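Local coordinates for translocator protein BipD (Burkholderia pseudomallei, PDB 3NFT) that is required for invasion of epithelial cells and for survival within host cells, and probably regulates secretion of the effectors BipB and BipC, at residues A49-F54 and N260-V265. Sequence-based numbering, arbitrary orientation.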
loop_
_atom_site.group_PDB
_atom_site.type_symbol
_atom_site.label_atom_id
_atom_site.label_comp_id
_atom_site.label_asym_id
_atom_site.label_seq_id
_atom_site.Cartn_x
_atom_site.Cartn_y
_atom_site.Cartn_z
ATOM N N ALA A 49 -13.852 25.684 -20.225
ATOM C CA ALA A 49 -14.021 27.090 -20.675
ATOM C C ALA A 49 -12.794 27.593 -21.431
ATOM O O ALA A 49 -12.916 28.308 -22.416
ATOM C CB ALA A 49 -14.345 28.015 -19.507
ATOM N N ALA A 50 -11.610 27.193 -20.955
ATOM C CA ALA A 50 -10.375 27.596 -21.635
ATOM C C ALA A 50 -10.278 26.956 -22.999
ATOM O O ALA A 50 -9.918 27.595 -23.989
ATOM C CB ALA A 50 -9.188 27.220 -20.769
ATOM N N ILE A 51 -10.650 25.682 -23.078
ATOM C CA ILE A 51 -10.734 25.000 -24.368
ATOM C C ILE A 51 -11.714 25.700 -25.326
ATOM O O ILE A 51 -11.409 25.936 -26.492
ATOM C CB ILE A 51 -11.091 23.517 -24.215
ATOM C CG1 ILE A 51 -9.973 22.780 -23.499
ATOM C CG2 ILE A 51 -11.401 22.905 -25.581
ATOM C CD1 ILE A 51 -10.303 21.365 -23.047
ATOM N N ASP A 52 -12.878 26.078 -24.816
ATOM C CA ASP A 52 -13.817 26.815 -25.640
ATOM C C ASP A 52 -13.293 28.169 -26.091
ATOM O O ASP A 52 -13.526 28.580 -27.223
ATOM C CB ASP A 52 -15.149 27.032 -24.930
ATOM C CG ASP A 52 -15.979 25.751 -24.771
ATOM O OD1 ASP A 52 -15.691 24.706 -25.394
ATOM O OD2 ASP A 52 -16.859 25.772 -23.922
ATOM N N GLU A 53 -12.539 28.848 -25.216
ATOM C CA GLU A 53 -11.949 30.130 -25.581
ATOM C C GLU A 53 -10.953 29.958 -26.713
ATOM O O GLU A 53 -10.952 30.716 -27.675
ATOM C CB GLU A 53 -11.257 30.775 -24.389
ATOM C CG GLU A 53 -10.892 32.219 -24.616
ATOM C CD GLU A 53 -12.068 33.163 -24.755
ATOM O OE1 GLU A 53 -13.178 32.790 -24.280
ATOM O OE2 GLU A 53 -11.932 34.255 -25.345
ATOM N N PHE A 54 -10.110 28.940 -26.581
ATOM C CA PHE A 54 -9.119 28.627 -27.621
ATOM C C PHE A 54 -9.803 28.298 -28.933
ATOM O O PHE A 54 -9.418 28.748 -30.018
ATOM C CB PHE A 54 -8.273 27.465 -27.130
ATOM C CG PHE A 54 -7.063 27.156 -27.988
ATOM C CD1 PHE A 54 -5.814 27.684 -27.649
ATOM C CD2 PHE A 54 -7.161 26.307 -29.074
ATOM C CE1 PHE A 54 -4.697 27.373 -28.392
ATOM C CE2 PHE A 54 -6.031 26.021 -29.837
ATOM C CZ PHE A 54 -4.792 26.562 -29.466
ATOM N N ASN A 260 -4.919 20.837 -33.870
ATOM C CA ASN A 260 -4.132 19.748 -33.310
ATOM C C ASN A 260 -3.740 20.072 -31.849
ATOM O O ASN A 260 -3.797 19.196 -30.963
ATOM C CB ASN A 260 -2.901 19.509 -34.175
ATOM C CG ASN A 260 -2.264 18.135 -33.984
ATOM O OD1 ASN A 260 -2.449 17.417 -32.959
ATOM N ND2 ASN A 260 -1.474 17.761 -34.977
ATOM N N ILE A 261 -3.287 21.302 -31.613
ATOM C CA ILE A 261 -2.909 21.719 -30.258
ATOM C C ILE A 261 -4.130 21.659 -29.339
ATOM O O ILE A 261 -4.025 21.133 -28.243
ATOM C CB ILE A 261 -2.272 23.109 -30.224
ATOM C CG1 ILE A 261 -0.946 23.107 -31.012
ATOM C CG2 ILE A 261 -2.086 23.595 -28.750
ATOM C CD1 ILE A 261 -0.331 24.521 -31.122
ATOM N N GLN A 262 -5.303 22.075 -29.842
ATOM C CA GLN A 262 -6.513 21.977 -29.023
ATOM C C GLN A 262 -6.798 20.504 -28.680
ATOM O O GLN A 262 -7.167 20.179 -27.555
ATOM C CB GLN A 262 -7.737 22.547 -29.742
ATOM C CG GLN A 262 -8.971 22.527 -28.871
ATOM C CD GLN A 262 -10.254 22.997 -29.552
ATOM O OE1 GLN A 262 -11.362 22.428 -29.325
ATOM N NE2 GLN A 262 -10.148 24.038 -30.358
ATOM N N ASN A 263 -6.648 19.615 -29.662
ATOM C CA ASN A 263 -6.889 18.210 -29.395
ATOM C C ASN A 263 -5.933 17.622 -28.360
ATOM O O ASN A 263 -6.319 16.831 -27.526
ATOM C CB ASN A 263 -6.828 17.374 -30.667
ATOM C CG ASN A 263 -7.308 15.967 -30.428
ATOM O OD1 ASN A 263 -6.519 15.070 -30.162
ATOM N ND2 ASN A 263 -8.633 15.792 -30.417
ATOM N N ASP A 264 -4.677 18.034 -28.401
ATOM C CA ASP A 264 -3.699 17.567 -27.433
ATOM C C ASP A 264 -4.133 17.938 -26.029
ATOM O O ASP A 264 -4.036 17.133 -25.099
ATOM C CB ASP A 264 -2.322 18.189 -27.698
ATOM C CG ASP A 264 -1.665 17.703 -28.966
ATOM O OD1 ASP A 264 -1.994 16.597 -29.441
ATOM O OD2 ASP A 264 -0.832 18.467 -29.502
ATOM N N VAL A 265 -4.600 19.172 -25.886
ATOM C CA VAL A 265 -4.994 19.691 -24.580
ATOM C C VAL A 265 -6.315 19.064 -24.137
ATOM O O VAL A 265 -6.436 18.666 -22.975
ATOM C CB VAL A 265 -5.038 21.199 -24.567
ATOM C CG1 VAL A 265 -5.589 21.733 -23.244
ATOM C CG2 VAL A 265 -3.602 21.739 -24.776
#
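Phe-54 reaches across from helix 41-56 to helix 244-295 and packs against Ile-261 and Gln-262; segments 49-54 and 260-265 run antiparallel, their local axes 174° apart and 10.6 Å at closest approach. With CG anti to the backbone N (chi1 -171°), the ring is directed at helix 244-295, its CZ meeting the methyl CG2 of Ile-261 at 4.1 Å and its CD2 lying 3.9 Å from CB of Gln-262. This inner side is buried: Phe-54 also stacks on Phe-151 and touches Val-154 and Met-158, so the ring lies between helices 244-295 and 121-160. The outer side, nearer solvent, is the partly exposed Gln-262, packed just as closely. Its extended chain runs alongside Phe-54, pointing the other way, with the amide nearly perpendicular (86°) to the ring and NE2 meeting the ring rim in plane, 4.0 Å from CD2. OE1 rests 3.8 Å from CG2 of buried Ile-51, which also packs on Gln-266 and Val-269. No hydrogen bond or salt bridge joins the two segments, though Lys-258 NZ bonds Phe-54 O beside them; such apolar, shape-based packing would suit an N-terminal helix covering the predicted coiled coil, as expected of the intramolecular chaperone domain.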